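Local coordinates for protein putative alcohol dehydrogenase (Sinorhizobium meliloti, PDB 4J6F) that is probably a zinc-binding, NAD(P)-dependent alcohol dehydrogenase of the medium-chain dehydrogenase/reductase superfamily, interconverting alcohols with aldehydes or ketones, at residues A[354-357]-A[363-366]; A[101-106]-A[154-159]. One frame throughout, in Å; residues are numbered along the deposited sequence.

Interaction 1: residues A[354-357]-A[363-366]; sequences GVYP and RAQT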
# COMPACT_ATOMS: atom_id res chain seq x y z
N GLY A 354 8.60 -21.96 25.43
CA GLY A 354 9.57 -22.98 25.83
C GLY A 354 10.96 -22.42 25.99
O GLY A 354 11.27 -21.35 25.46
N VAL A 355 11.81 -23.14 26.71
CA VAL A 355 13.14 -22.64 27.02
C VAL A 355 14.18 -23.67 26.65
O VAL A 355 14.04 -24.85 26.97
CB VAL A 355 13.25 -22.36 28.52
CG1 VAL A 355 14.66 -21.88 28.86
CG2 VAL A 355 12.20 -21.34 28.94
N TYR A 356 15.24 -23.24 25.99
CA TYR A 356 16.27 -24.17 25.53
C TYR A 356 17.67 -23.72 25.96
O TYR A 356 17.97 -22.52 25.94
CB TYR A 356 16.21 -24.33 24.00
CG TYR A 356 14.89 -24.85 23.46
CD1 TYR A 356 13.78 -24.00 23.35
CD2 TYR A 356 14.74 -26.17 23.06
CE1 TYR A 356 12.56 -24.46 22.89
CE2 TYR A 356 13.53 -26.65 22.58
CZ TYR A 356 12.45 -25.79 22.50
OH TYR A 356 11.23 -26.25 22.02
N PRO A 357 18.54 -24.67 26.35
CA PRO A 357 19.93 -24.31 26.62
C PRO A 357 20.68 -23.99 25.33
O PRO A 357 20.42 -24.59 24.30
CB PRO A 357 20.50 -25.58 27.27
CG PRO A 357 19.64 -26.69 26.76
CD PRO A 357 18.26 -26.09 26.66
N ARG A 363 18.19 -28.44 18.45
CA ARG A 363 16.88 -28.89 18.91
C ARG A 363 15.94 -27.69 19.01
O ARG A 363 14.77 -27.78 18.60
CB ARG A 363 16.99 -29.62 20.25
CG ARG A 363 15.76 -30.41 20.64
CD ARG A 363 15.89 -31.00 22.04
NE ARG A 363 15.05 -30.29 23.00
CZ ARG A 363 15.50 -29.56 24.02
NH1 ARG A 363 14.64 -28.94 24.84
NH2 ARG A 363 16.81 -29.45 24.24
N ALA A 364 16.45 -26.58 19.53
CA ALA A 364 15.68 -25.34 19.67
C ALA A 364 15.14 -24.83 18.34
O ALA A 364 13.97 -24.48 18.23
CB ALA A 364 16.52 -24.27 20.32
N GLN A 365 16.00 -24.78 17.32
CA GLN A 365 15.57 -24.22 16.06
C GLN A 365 14.68 -25.17 15.24
O GLN A 365 13.86 -24.72 14.42
CB GLN A 365 16.75 -23.73 15.24
CG GLN A 365 16.32 -22.84 14.10
CD GLN A 365 17.32 -21.78 13.80
OE1 GLN A 365 18.38 -22.07 13.25
NE2 GLN A 365 17.01 -20.55 14.17
N THR A 366 14.86 -26.47 15.46
CA THR A 366 13.99 -27.47 14.85
C THR A 366 12.59 -27.24 15.41
O THR A 366 11.62 -27.08 14.65
CB THR A 366 14.48 -28.91 15.09
OG1 THR A 366 15.85 -29.01 14.71
CG2 THR A 366 13.73 -29.87 14.25

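Interaction 2: residues A[101-106]-A[154-159]; sequences GNTLTF and MGHGRD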
# COMPACT_ATOMS: atom_id res chain seq x y z
N GLY A 101 23.11 -3.35 1.40
CA GLY A 101 24.26 -3.03 2.24
C GLY A 101 24.55 -4.26 3.06
O GLY A 101 24.10 -4.37 4.21
N ASN A 102 25.25 -5.22 2.46
CA ASN A 102 25.50 -6.48 3.14
C ASN A 102 26.52 -6.36 4.28
O ASN A 102 27.73 -6.41 4.05
CB ASN A 102 25.87 -7.60 2.17
CG ASN A 102 25.94 -8.95 2.85
OD1 ASN A 102 25.51 -9.10 4.00
ND2 ASN A 102 26.48 -9.94 2.15
N THR A 103 26.00 -6.21 5.50
CA THR A 103 26.80 -6.08 6.72
C THR A 103 26.92 -7.42 7.46
O THR A 103 27.54 -7.51 8.53
CB THR A 103 26.17 -5.04 7.67
OG1 THR A 103 24.81 -5.39 7.90
CG2 THR A 103 26.26 -3.63 7.10
N LEU A 104 26.31 -8.45 6.90
CA LEU A 104 26.50 -9.80 7.41
C LEU A 104 27.90 -10.32 7.06
O LEU A 104 28.28 -10.39 5.89
CB LEU A 104 25.42 -10.74 6.86
CG LEU A 104 25.45 -12.17 7.39
CD1 LEU A 104 25.35 -12.21 8.91
CD2 LEU A 104 24.35 -13.02 6.78
N THR A 105 28.68 -10.66 8.08
CA THR A 105 29.98 -11.31 7.88
C THR A 105 30.09 -12.61 8.72
O THR A 105 29.58 -12.68 9.84
CB THR A 105 31.16 -10.37 8.22
OG1 THR A 105 31.14 -10.05 9.61
CG2 THR A 105 31.10 -9.09 7.41
N PHE A 106 30.74 -13.63 8.18
CA PHE A 106 30.84 -14.92 8.86
C PHE A 106 32.17 -15.10 9.55
O PHE A 106 33.19 -14.72 9.00
CB PHE A 106 30.56 -16.06 7.89
CG PHE A 106 29.22 -15.94 7.22
CD1 PHE A 106 28.04 -16.10 7.96
CD2 PHE A 106 29.13 -15.65 5.86
CE1 PHE A 106 26.80 -15.98 7.34
CE2 PHE A 106 27.89 -15.53 5.24
CZ PHE A 106 26.72 -15.70 5.99
N MSE A 154 21.19 -6.05 15.53
CA MSE A 154 22.12 -6.92 16.25
C MSE A 154 21.72 -8.35 16.06
O MSE A 154 20.58 -8.72 16.30
CB MSE A 154 22.10 -6.52 17.71
CG MSE A 154 22.04 -5.01 17.71
SE MSE A 154 23.10 -4.25 19.16
CE MSE A 154 21.99 -2.66 19.47
N GLY A 155 22.68 -9.16 15.64
CA GLY A 155 22.42 -10.52 15.20
C GLY A 155 22.50 -10.60 13.68
O GLY A 155 22.55 -11.70 13.12
N HIS A 156 22.49 -9.45 13.01
CA HIS A 156 22.76 -9.41 11.58
C HIS A 156 23.98 -8.57 11.21
O HIS A 156 24.94 -9.07 10.66
CB HIS A 156 21.54 -8.94 10.79
CG HIS A 156 21.78 -8.86 9.32
ND1 HIS A 156 22.20 -7.70 8.70
CD2 HIS A 156 21.69 -9.79 8.34
CE1 HIS A 156 22.34 -7.92 7.41
NE2 HIS A 156 22.04 -9.18 7.17
N GLY A 157 23.96 -7.28 11.53
CA GLY A 157 25.09 -6.40 11.21
C GLY A 157 26.24 -6.44 12.20
O GLY A 157 27.28 -5.82 11.98
N ARG A 158 26.07 -7.20 13.28
CA ARG A 158 26.89 -7.13 14.48
C ARG A 158 26.46 -8.33 15.33
O ARG A 158 25.32 -8.78 15.23
CB ARG A 158 26.51 -5.83 15.18
CG ARG A 158 27.41 -5.31 16.25
CD ARG A 158 26.59 -4.36 17.10
NE ARG A 158 27.32 -3.18 17.59
CZ ARG A 158 28.21 -3.19 18.58
NH1 ARG A 158 28.78 -2.07 18.94
NH2 ARG A 158 28.55 -4.31 19.21
N ASP A 159 27.35 -8.85 16.16
CA ASP A 159 27.03 -10.06 16.94
C ASP A 159 25.89 -9.88 17.94
O ASP A 159 25.80 -8.85 18.58
CB ASP A 159 28.28 -10.58 17.62
CG ASP A 159 29.19 -11.33 16.67
OD1 ASP A 159 28.69 -11.95 15.69
OD2 ASP A 159 30.42 -11.31 16.90

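Interaction 1: residues A[354-357]-A[363-366]
The Tyr-356 ring lies between Ala-364, over one face, and the guanidinium of Arg-363, on the other side of the ring plane, both from helix 361-370. The apolar part of the contact belongs to Ala-364. Its CA stands over the ring in a CH-pi contact, 3.9 Å from the centroid and displaced toward the rim, while its CB reaches the root of the aromatic group, 3.6 Å from Tyr-356 CG. A methyl is small enough for the helix to come down onto the flat ring, and the CA atoms of Tyr-356 and Ala-364 are 6.0 Å apart.

The second component is a flat group against a flat group, although not a parallel stack. Arg-363 NH1 comes obliquely to the ring margin, 3.3 Å from Tyr-356 CD2, and that carbon sits over a face of the guanidinium; the two planes are 41° apart. The arginine chain leaves the helix extended and bends at its third torsion (chi3 107°), which swings the head back to the CD2 and CE2 side of the ring. At the guanidinium edge, Pro-357 CD is a looser neighbour, 4.4 Å from Arg-363 NH2.

Both polar ends find partners on or beside the same helix. NH2 of Arg-363 forms a salt bridge with Glu-360, and the phenol OH of the buried Tyr-356 hydrogen-bonds to Asp-367. Tyrosine suits this place because its ring can pack under the helix while its hydroxyl is anchored to that carboxylate, about one helical turn beyond Ala-364.

On its strand, Tyr-356 also makes backbone hydrogen bonds to Val-378 and Val-380. The contact thus packs the helix of a beta-alpha-beta unit onto its first strand: strand 352-357, helix 361-370 and the parallel strand 376-380.

Interaction 2: residues A[101-106]-A[154-159]
His-156 overlaps Thr-103 and Leu-104 with the outer part of its imidazole: CE1 is 3.6 Å from Thr-103 OG1, and NE2 is 3.7 Å from Leu-104 CB. The ring reaches across because CG is anti to the backbone N (chi1 179°), and both neighbours approach it obliquely. Leu-104 also extends its CD1 methyl to 3.6 Å from the carbonyl O of His-156, an oxygen that also accepts a hydrogen bond from Arg-108 NE.

Thr-103 crosses the histidine at about a right angle and rests its OG1 3.5 Å from Gly-157 CA. With no side chain on Gly-157, the loops can approach until the CA atoms of Thr-103 and Gly-157 are 4.8 Å apart. Asp-152 ties the polar groups together, its carboxylate hydrogen-bonding to both Thr-103 OG1 and His-156 ND1, which should fix the turn of the ring. Within the first loop, Asn-102 OD1 accepts from Leu-104 N (3.1 Å), a bent bond that closes an Asx turn just before the leucine.

Leu-104 and His-156 both touch Val-80 of helix 75-82, while Asp-152 at the start of strand 152-153 supplies the carboxylate; segment 154-159 runs from that strand toward strand 165-169.

Overall arrangement
Both contacts lie about 17 Å from the centre of the chain and are partly buried, each with two buried residues; interaction 1 adds the exposed Arg-363, while Thr-103 and Gly-157 of interaction 2 are partly exposed. Interaction 1 pairs a strand with the helix that follows it, within one beta-alpha-beta unit, whereas interaction 2 joins two irregular loops 48 residues apart. Their chemistry follows: aromatic and methyl packing with a guanidinium in the first, an imidazole against threonine and leucine in the second. Each relies on an aspartate outside its segments, Asp-367 or Asp-152. Their nearest atoms are about 10 Å apart; helix 75-82 touches segment 363-366 through Gln-365, and interaction 2 through Leu-104 and His-156.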